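Local coordinates for protein DNA polymerase III, beta subunit (PDB 1VPK) that probably tethers DNA polymerase to its template for processive replication, acting as a sliding clamp that closes head to tail as a dimeric ring around DNA, at residues I154-K159 and R187-E192; V15-L20 and A67-A72; T59-G64 and E126-T131. All blocks are in the same frame, centred on the assembly; numbering follows the deposited sequence.

Contact 1 (I154-K159 and R187-E192); sequences IFAAAK and RLALAE
Arg187 and Ala156 carry most of this buried contact, in which the turn after a helix is laid against the start of a β-strand. Arg187 sets out with CG between the backbone N and the carbonyl carbon (chi1 37°); the chain then bends at chi2 (78°), which brings CD against the turn, 3.8 Å from Ala156 CB. Beyond it the guanidinium passes flat over the backbone: Ala156 CA and Phe155 O lie over one face, the oxygen 3.7 Å from Arg187 NH1 and offset toward the rim. Ala189, two residues after Arg187 and pointing to the same side of the strand, meets Ala156 CB with its own CB at 3.8 Å. The Phe155 ring stands almost perpendicular to the guanidinium, the planes 89° apart, and offers NH2 its edge, with CE2 at 3.9 Å from Arg187 NH2. No direct hydrogen bond joins the segments; a water bridges them, donating to Ala157 O and accepting from Arg187 NH1 and, weakly, from Lys159 NZ. Lys159 NZ stands 4.3 Å from Arg187 NH1, a like-charge approach probably tempered by the salt bridges of NE to Asp184 and NH2 to Asp337. In the central clamp domain, strand 187-194 runs between strands 177-183 and 368-372, while Phe155, just past helix 143-153, stacks on His341 at the end of helix 332-341, which also supplies Asp337; the contact thus lies where the central and C-terminal domains join.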
loop_
_atom_site.group_PDB
_atom_site.type_symbol
_atom_site.label_atom_id
_atom_site.label_comp_id
_atom_site.label_asym_id
_atom_site.label_seq_id
_atom_site.Cartn_x
_atom_site.Cartn_y
_atom_site.Cartn_z
ATOM N N ILE A 154 -18.290 11.214 -3.504
ATOM C CA ILE A 154 -18.321 10.504 -2.221
ATOM C C ILE A 154 -17.135 10.817 -1.312
ATOM O O ILE A 154 -17.271 10.811 -0.111
ATOM C CB ILE A 154 -18.495 8.953 -2.406
ATOM C CG1 ILE A 154 -18.972 8.314 -1.091
ATOM C CG2 ILE A 154 -17.216 8.312 -3.000
ATOM C CD1 ILE A 154 -19.504 6.919 -1.285
ATOM N N PHE A 155 -15.993 11.130 -1.892
ATOM C CA PHE A 155 -14.813 11.534 -1.121
ATOM C C PHE A 155 -14.968 12.758 -0.219
ATOM O O PHE A 155 -14.175 12.953 0.691
ATOM C CB PHE A 155 -13.616 11.792 -2.025
ATOM C CG PHE A 155 -13.666 13.132 -2.739
ATOM C CD1 PHE A 155 -14.316 13.261 -3.970
ATOM C CD2 PHE A 155 -13.014 14.233 -2.215
ATOM C CE1 PHE A 155 -14.333 14.458 -4.613
ATOM C CE2 PHE A 155 -13.038 15.454 -2.857
ATOM C CZ PHE A 155 -13.700 15.556 -4.067
ATOM N N ALA A 156 -15.945 13.621 -0.514
ATOM C CA ALA A 156 -16.092 14.859 0.228
ATOM C C ALA A 156 -17.022 14.675 1.463
ATOM O O ALA A 156 -17.102 15.574 2.308
ATOM C CB ALA A 156 -16.600 15.946 -0.693
ATOM N N ALA A 157 -17.675 13.512 1.592
ATOM C CA ALA A 157 -18.517 13.238 2.758
ATOM C C ALA A 157 -17.719 13.190 4.033
ATOM O O ALA A 157 -16.605 12.680 4.047
ATOM C CB ALA A 157 -19.248 11.929 2.592
ATOM N N ALA A 158 -18.299 13.713 5.114
ATOM C CA ALA A 158 -17.750 13.551 6.460
ATOM C C ALA A 158 -17.570 12.064 6.783
ATOM O O ALA A 158 -18.464 11.246 6.537
ATOM C CB ALA A 158 -18.644 14.201 7.512
ATOM N N LYS A 159 -16.403 11.726 7.303
ATOM C CA LYS A 159 -16.116 10.339 7.714
ATOM C C LYS A 159 -16.548 10.084 9.163
ATOM O O LYS A 159 -16.690 8.937 9.563
ATOM C CB LYS A 159 -14.637 10.009 7.522
ATOM C CG LYS A 159 -14.283 9.853 6.063
ATOM C CD LYS A 159 -12.815 9.693 5.835
ATOM C CE LYS A 159 -12.472 9.994 4.385
ATOM N NZ LYS A 159 -12.417 11.474 4.132
ATOM N N ARG A 187 -15.356 21.223 2.823
ATOM C CA ARG A 187 -15.409 21.172 1.369
ATOM C C ARG A 187 -16.654 20.404 0.940
ATOM O O ARG A 187 -17.311 19.755 1.752
ATOM C CB ARG A 187 -14.111 20.582 0.761
ATOM C CG ARG A 187 -13.420 19.427 1.504
ATOM C CD ARG A 187 -14.120 18.112 1.261
ATOM N NE ARG A 187 -13.499 17.014 2.003
ATOM C CZ ARG A 187 -12.375 16.393 1.673
ATOM N NH1 ARG A 187 -11.944 15.396 2.423
ATOM N NH2 ARG A 187 -11.704 16.720 0.601
ATOM N N LEU A 188 -16.977 20.522 -0.338
ATOM C CA LEU A 188 -18.210 20.022 -0.884
ATOM C C LEU A 188 -17.965 19.614 -2.331
ATOM O O LEU A 188 -17.189 20.259 -3.060
ATOM C CB LEU A 188 -19.272 21.108 -0.785
ATOM C CG LEU A 188 -20.621 20.858 -1.494
ATOM C CD1 LEU A 188 -21.728 21.602 -0.770
ATOM C CD2 LEU A 188 -20.565 21.347 -2.929
ATOM N N ALA A 189 -18.608 18.532 -2.717
ATOM C CA ALA A 189 -18.596 18.037 -4.084
ATOM C C ALA A 189 -20.032 17.936 -4.572
ATOM O O ALA A 189 -20.908 17.481 -3.830
ATOM C CB ALA A 189 -17.949 16.651 -4.148
ATOM N N LEU A 190 -20.250 18.343 -5.822
ATOM C CA LEU A 190 -21.555 18.267 -6.407
ATOM C C LEU A 190 -21.481 17.726 -7.833
ATOM O O LEU A 190 -20.657 18.182 -8.593
ATOM C CB LEU A 190 -22.141 19.678 -6.438
ATOM C CG LEU A 190 -23.572 19.888 -6.913
ATOM C CD1 LEU A 190 -24.082 21.185 -6.282
ATOM C CD2 LEU A 190 -23.662 19.986 -8.454
ATOM N N ALA A 191 -22.396 16.814 -8.176
ATOM C CA ALA A 191 -22.482 16.222 -9.512
ATOM C C ALA A 191 -23.962 16.250 -9.927
ATOM O O ALA A 191 -24.851 15.917 -9.111
ATOM C CB ALA A 191 -21.963 14.736 -9.480
ATOM N N GLU A 192 -24.224 16.617 -11.173
ATOM C CA GLU A 192 -25.585 16.674 -11.688
ATOM C C GLU A 192 -25.621 16.166 -13.133
ATOM O O GLU A 192 -24.773 16.543 -13.960
ATOM C CB GLU A 192 -26.067 18.117 -11.624
ATOM C CG GLU A 192 -27.459 18.377 -12.113
ATOM C CD GLU A 192 -27.839 19.832 -11.919
ATOM O OE1 GLU A 192 -28.218 20.174 -10.778
ATOM O OE2 GLU A 192 -27.741 20.608 -12.885
HETATM O O HOH W 1 -14.176 14.093 4.365
#

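Contact 2 (V15-L20 and A67-A72); sequences VTVTTL and ATVNAA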
loop_
_atom_site.group_PDB
_atom_site.type_symbol
_atom_site.label_atom_id
_atom_site.label_comp_id
_atom_site.label_asym_id
_atom_site.label_seq_id
_atom_site.Cartn_x
_atom_site.Cartn_y
_atom_site.Cartn_z
ATOM N N VAL A 15 -25.649 -27.378 -3.363
ATOM C CA VAL A 15 -25.643 -26.390 -4.412
ATOM C C VAL A 15 -24.415 -26.577 -5.313
ATOM O O VAL A 15 -23.284 -26.695 -4.826
ATOM C CB VAL A 15 -25.657 -24.952 -3.821
ATOM C CG1 VAL A 15 -25.620 -23.904 -4.915
ATOM C CG2 VAL A 15 -26.896 -24.764 -2.946
ATOM N N THR A 16 -24.643 -26.598 -6.611
ATOM C CA THR A 16 -23.561 -26.473 -7.595
ATOM C C THR A 16 -23.675 -25.126 -8.292
ATOM O O THR A 16 -24.725 -24.781 -8.836
ATOM C CB THR A 16 -23.589 -27.623 -8.618
ATOM O OG1 THR A 16 -23.568 -28.846 -7.883
ATOM C CG2 THR A 16 -22.383 -27.571 -9.537
ATOM N N VAL A 17 -22.595 -24.344 -8.234
ATOM C CA VAL A 17 -22.592 -22.971 -8.783
ATOM C C VAL A 17 -21.205 -22.667 -9.397
ATOM O O VAL A 17 -20.198 -23.207 -8.952
ATOM C CB VAL A 17 -22.939 -21.957 -7.633
ATOM C CG1 VAL A 17 -21.947 -22.045 -6.540
ATOM C CG2 VAL A 17 -23.096 -20.468 -8.176
ATOM N N THR A 18 -21.136 -21.807 -10.396
ATOM C CA THR A 18 -19.846 -21.429 -10.924
ATOM C C THR A 18 -19.203 -20.588 -9.874
ATOM O O THR A 18 -19.882 -19.886 -9.114
ATOM C CB THR A 18 -19.932 -20.584 -12.204
ATOM O OG1 THR A 18 -20.563 -19.341 -11.888
ATOM C CG2 THR A 18 -20.710 -21.343 -13.294
ATOM N N THR A 19 -17.878 -20.681 -9.813
ATOM C CA THR A 19 -17.116 -19.964 -8.797
ATOM C C THR A 19 -17.203 -18.446 -9.002
ATOM O O THR A 19 -17.331 -17.679 -8.063
ATOM C CB THR A 19 -15.688 -20.425 -8.841
ATOM O OG1 THR A 19 -15.682 -21.826 -8.559
ATOM C CG2 THR A 19 -14.872 -19.690 -7.831
ATOM N N LEU A 20 -17.171 -18.036 -10.243
ATOM C CA LEU A 20 -17.330 -16.630 -10.611
ATOM C C LEU A 20 -18.655 -16.025 -10.095
ATOM O O LEU A 20 -18.666 -14.890 -9.546
ATOM C CB LEU A 20 -17.195 -16.518 -12.136
ATOM C CG LEU A 20 -17.174 -15.089 -12.647
ATOM C CD1 LEU A 20 -15.962 -14.292 -12.079
ATOM C CD2 LEU A 20 -17.157 -15.123 -14.160
ATOM N N ALA A 67 -29.198 -10.989 -2.472
ATOM C CA ALA A 67 -28.650 -11.388 -3.747
ATOM C C ALA A 67 -29.156 -12.782 -4.112
ATOM O O ALA A 67 -28.994 -13.776 -3.345
ATOM C CB ALA A 67 -27.142 -11.373 -3.644
ATOM N N THR A 68 -29.785 -12.876 -5.280
ATOM C CA THR A 68 -30.201 -14.166 -5.810
ATOM C C THR A 68 -28.999 -14.782 -6.567
ATOM O O THR A 68 -28.404 -14.136 -7.435
ATOM C CB THR A 68 -31.446 -13.996 -6.650
ATOM O OG1 THR A 68 -32.478 -13.464 -5.806
ATOM C CG2 THR A 68 -31.933 -15.318 -7.221
ATOM N N VAL A 69 -28.608 -15.997 -6.160
ATOM C CA VAL A 69 -27.464 -16.678 -6.746
ATOM C C VAL A 69 -27.983 -17.576 -7.878
ATOM O O VAL A 69 -28.912 -18.388 -7.705
ATOM C CB VAL A 69 -26.690 -17.491 -5.700
ATOM C CG1 VAL A 69 -25.368 -18.019 -6.280
ATOM C CG2 VAL A 69 -26.380 -16.627 -4.496
ATOM N N ASN A 70 -27.436 -17.379 -9.052
ATOM C CA ASN A 70 -27.798 -18.213 -10.208
ATOM C C ASN A 70 -26.926 -19.449 -10.245
ATOM O O ASN A 70 -25.805 -19.395 -10.711
ATOM C CB ASN A 70 -27.637 -17.411 -11.470
ATOM C CG ASN A 70 -28.552 -16.236 -11.490
ATOM O OD1 ASN A 70 -29.770 -16.406 -11.272
ATOM N ND2 ASN A 70 -27.996 -15.023 -11.727
ATOM N N ALA A 71 -27.445 -20.539 -9.692
ATOM C CA ALA A 71 -26.743 -21.839 -9.619
ATOM C C ALA A 71 -27.251 -22.815 -10.660
ATOM O O ALA A 71 -28.310 -22.642 -11.233
ATOM C CB ALA A 71 -26.893 -22.434 -8.242
ATOM N N ALA A 72 -26.472 -23.862 -10.880
ATOM C CA ALA A 72 -26.787 -24.900 -11.824
ATOM C C ALA A 72 -27.650 -25.979 -11.182
ATOM O O ALA A 72 -28.500 -26.546 -11.837
ATOM C CB ALA A 72 -25.476 -25.531 -12.319
HETATM O O HOH W 2 -23.523 -20.640 -11.639
#
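Ala71 CB rests among Val15, Thr16 and Val17, where the chain leaving one strand comes up beside another, shortly before strand 73-76 pairs with strand 13-18 in the N-terminal domain. Its closest neighbour is a backbone oxygen, Thr16 O at 3.2 Å from Ala71 CB, while both valines touch the methyl. Val15 has CG1 anti to its backbone N (chi1 179°), and this branch reaches Ala71 CB at 3.9 Å; Val17 CB lies 4.0 Å from Ala71 CB. Val17 is turned otherwise: its CG1 stands between the backbone N and the carbonyl carbon (chi1 60°), which leaves CG2 anti to N as the branch that crosses the contact. That methyl meets Val69 CG1 at 3.8 Å, the two side chains crossing at about a right angle, and also lies 3.9 Å from Asn70 O. Val69 answers with the branch that is itself anti to its backbone N. Beside this apolar strip runs a single direct hydrogen bond, from Ala72 N to Thr16 O (2.8 Å). A water extends the link, accepting from Thr18 N and donating to Asn70 O at 2.8 Å. Thr18, the N-cap of helix 19-29, turns OG1 to Glu21 N, and Glu21 in turn accepts from Asn70 N. The chemistry is therefore divided: methyl packing, which has little direction, holds the buried side, whereas the one N-H···O bond and the water fix how the main chains sit.

Contact 3 (T59-G64 and E126-T131); sequences TDLETG and EFPEIT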
loop_
_atom_site.group_PDB
_atom_site.type_symbol
_atom_site.label_atom_id
_atom_site.label_comp_id
_atom_site.label_asym_id
_atom_site.label_seq_id
_atom_site.Cartn_x
_atom_site.Cartn_y
_atom_site.Cartn_z
ATOM N N THR A 59 -26.784 -7.592 6.157
ATOM C CA THR A 59 -27.333 -6.345 6.634
ATOM C C THR A 59 -26.596 -5.892 7.881
ATOM O O THR A 59 -26.096 -6.711 8.658
ATOM C CB THR A 59 -28.830 -6.482 6.941
ATOM O OG1 THR A 59 -29.384 -5.184 7.205
ATOM C CG2 THR A 59 -29.100 -7.376 8.194
ATOM N N ASP A 60 -26.615 -4.594 8.086
ATOM C CA ASP A 60 -26.305 -3.977 9.367
ATOM C C ASP A 60 -27.498 -3.265 9.969
ATOM O O ASP A 60 -27.340 -2.442 10.831
ATOM C CB ASP A 60 -25.172 -2.980 9.188
ATOM C CG ASP A 60 -25.528 -1.825 8.278
ATOM O OD1 ASP A 60 -26.714 -1.629 7.936
ATOM O OD2 ASP A 60 -24.592 -1.092 7.894
ATOM N N LEU A 61 -28.695 -3.587 9.525
ATOM C CA LEU A 61 -29.936 -2.959 9.989
ATOM C C LEU A 61 -30.234 -1.567 9.409
ATOM O O LEU A 61 -31.356 -1.050 9.557
ATOM C CB LEU A 61 -30.040 -2.919 11.531
ATOM C CG LEU A 61 -29.855 -4.245 12.316
ATOM C CD1 LEU A 61 -30.234 -4.024 13.725
ATOM C CD2 LEU A 61 -30.700 -5.348 11.727
ATOM N N GLU A 62 -29.262 -0.949 8.749
ATOM C CA GLU A 62 -29.527 0.296 8.002
ATOM C C GLU A 62 -29.506 0.011 6.495
ATOM O O GLU A 62 -30.365 0.524 5.784
ATOM C CB GLU A 62 -28.504 1.384 8.364
ATOM C CG GLU A 62 -28.467 2.555 7.348
ATOM C CD GLU A 62 -27.445 3.624 7.721
ATOM O OE1 GLU A 62 -26.216 3.337 7.580
ATOM O OE2 GLU A 62 -27.907 4.726 8.142
ATOM N N THR A 63 -28.537 -0.792 6.027
ATOM C CA THR A 63 -28.485 -1.287 4.642
ATOM C C THR A 63 -28.719 -2.825 4.652
ATOM O O THR A 63 -28.174 -3.525 5.511
ATOM C CB THR A 63 -27.092 -0.973 3.984
ATOM O OG1 THR A 63 -26.739 0.407 4.121
ATOM C CG2 THR A 63 -27.057 -1.398 2.469
ATOM N N GLY A 64 -29.524 -3.335 3.736
ATOM C CA GLY A 64 -29.750 -4.765 3.548
ATOM C C GLY A 64 -29.621 -5.126 2.089
ATOM O O GLY A 64 -30.048 -4.351 1.182
ATOM N N GLU A 126 -32.004 -15.047 14.253
ATOM C CA GLU A 126 -32.067 -13.607 14.530
ATOM C C GLU A 126 -31.605 -12.745 13.378
ATOM O O GLU A 126 -31.511 -11.514 13.515
ATOM C CB GLU A 126 -31.275 -13.283 15.797
ATOM C CG GLU A 126 -32.010 -13.695 17.046
ATOM C CD GLU A 126 -31.143 -13.779 18.296
ATOM O OE1 GLU A 126 -29.936 -13.442 18.258
ATOM O OE2 GLU A 126 -31.679 -14.207 19.320
ATOM N N PHE A 127 -31.339 -13.370 12.225
ATOM C CA PHE A 127 -31.060 -12.636 11.032
ATOM C C PHE A 127 -32.394 -12.220 10.369
ATOM O O PHE A 127 -33.201 -13.059 9.997
ATOM C CB PHE A 127 -30.212 -13.451 10.050
ATOM C CG PHE A 127 -29.596 -12.637 9.009
ATOM C CD1 PHE A 127 -30.347 -12.175 7.922
ATOM C CD2 PHE A 127 -28.259 -12.306 9.073
ATOM C CE1 PHE A 127 -29.774 -11.405 6.943
ATOM C CE2 PHE A 127 -27.697 -11.550 8.100
ATOM C CZ PHE A 127 -28.457 -11.094 7.038
ATOM N N PRO A 128 -32.611 -10.939 10.222
ATOM C CA PRO A 128 -33.912 -10.459 9.763
ATOM C C PRO A 128 -34.213 -10.634 8.259
ATOM O O PRO A 128 -33.310 -10.755 7.436
ATOM C CB PRO A 128 -33.821 -8.992 10.080
ATOM C CG PRO A 128 -32.379 -8.675 9.839
ATOM C CD PRO A 128 -31.665 -9.826 10.442
ATOM N N GLU A 129 -35.497 -10.633 7.915
ATOM C CA GLU A 129 -35.927 -10.578 6.505
ATOM C C GLU A 129 -35.572 -9.219 5.907
ATOM O O GLU A 129 -35.807 -8.184 6.531
ATOM C CB GLU A 129 -37.453 -10.795 6.382
ATOM C CG GLU A 129 -37.893 -12.245 6.535
ATOM C CD GLU A 129 -37.351 -13.147 5.414
ATOM O OE1 GLU A 129 -36.908 -12.607 4.368
ATOM O OE2 GLU A 129 -37.370 -14.388 5.579
ATOM N N ILE A 130 -34.998 -9.220 4.703
ATOM C CA ILE A 130 -34.660 -7.978 4.018
ATOM C C ILE A 130 -35.750 -7.722 2.973
ATOM O O ILE A 130 -35.954 -8.529 2.057
ATOM C CB ILE A 130 -33.293 -8.064 3.386
ATOM C CG1 ILE A 130 -32.239 -8.288 4.500
ATOM C CG2 ILE A 130 -33.013 -6.797 2.533
ATOM C CD1 ILE A 130 -30.903 -8.519 3.943
ATOM N N THR A 131 -36.472 -6.626 3.126
ATOM C CA THR A 131 -37.558 -6.324 2.191
ATOM C C THR A 131 -37.401 -4.955 1.526
ATOM O O THR A 131 -36.822 -4.024 2.107
ATOM C CB THR A 131 -38.944 -6.395 2.837
ATOM O OG1 THR A 131 -39.123 -5.278 3.712
ATOM C CG2 THR A 131 -39.138 -7.714 3.612
#
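Thr59 CG2 is the point on which the contact turns: it touches Phe127 CZ and Pro128 CG, each 3.9 Å away. The threonine and the proline meet tip to tip, whereas Thr59 and Phe127 run alongside one another in opposing senses. Leu61 crosses the proline at about a right angle, its CD2 4.2 Å from the same Pro128 CG. At the other end Ile130 packs on the Gly64 backbone, its CG2 3.8 Å from Gly64 C and its CD1 close to Gly64 CA. No hydrogen bond crosses between the segments; what positions the methyl is the hairpin turn that carries Thr59. Thr59 OG1, anti to its backbone N (chi1 -171°), accepts from Leu61 N at 2.9 Å in an ST turn and donates to Thr63 O at 2.7 Å, arriving 42° above the carbonyl plane. With OG1 so gripped, CG2 is held toward the proline. Asp60 OD1 braces the next step through an Asx turn to Glu62 N and a straighter bond to Thr63 N (171°), while its OD2 pairs with Lys208. The turn links strands 53-59 and 63-68, and the linker 126-131 runs past it toward strand 137-142. Phe127 and Ile130 both touch Cys57 of strand 53-59, and Ile130 also reaches Val244 on strand 241-246, where the sheets of the N-terminal and central domains are continuous.

Overall arrangement
Contacts 2 and 3 belong to the N-terminal domain and share strand 63-68: contact 3 takes its beginning and contact 2 its end, and their centres stand 22 Å apart. Along the chain the two cross, since their segments alternate. Contact 1 follows in series in the central domain, its centre 27 Å from that of contact 3 and 37 Å from that of contact 2, with no direct touch to either; the nearest atoms are about 11 and 20 Å away. Contact 3 lies toward the junction of the first and second domains and contact 1 toward that of the second and third, two successive joints in the arc that each subunit gives to the ring.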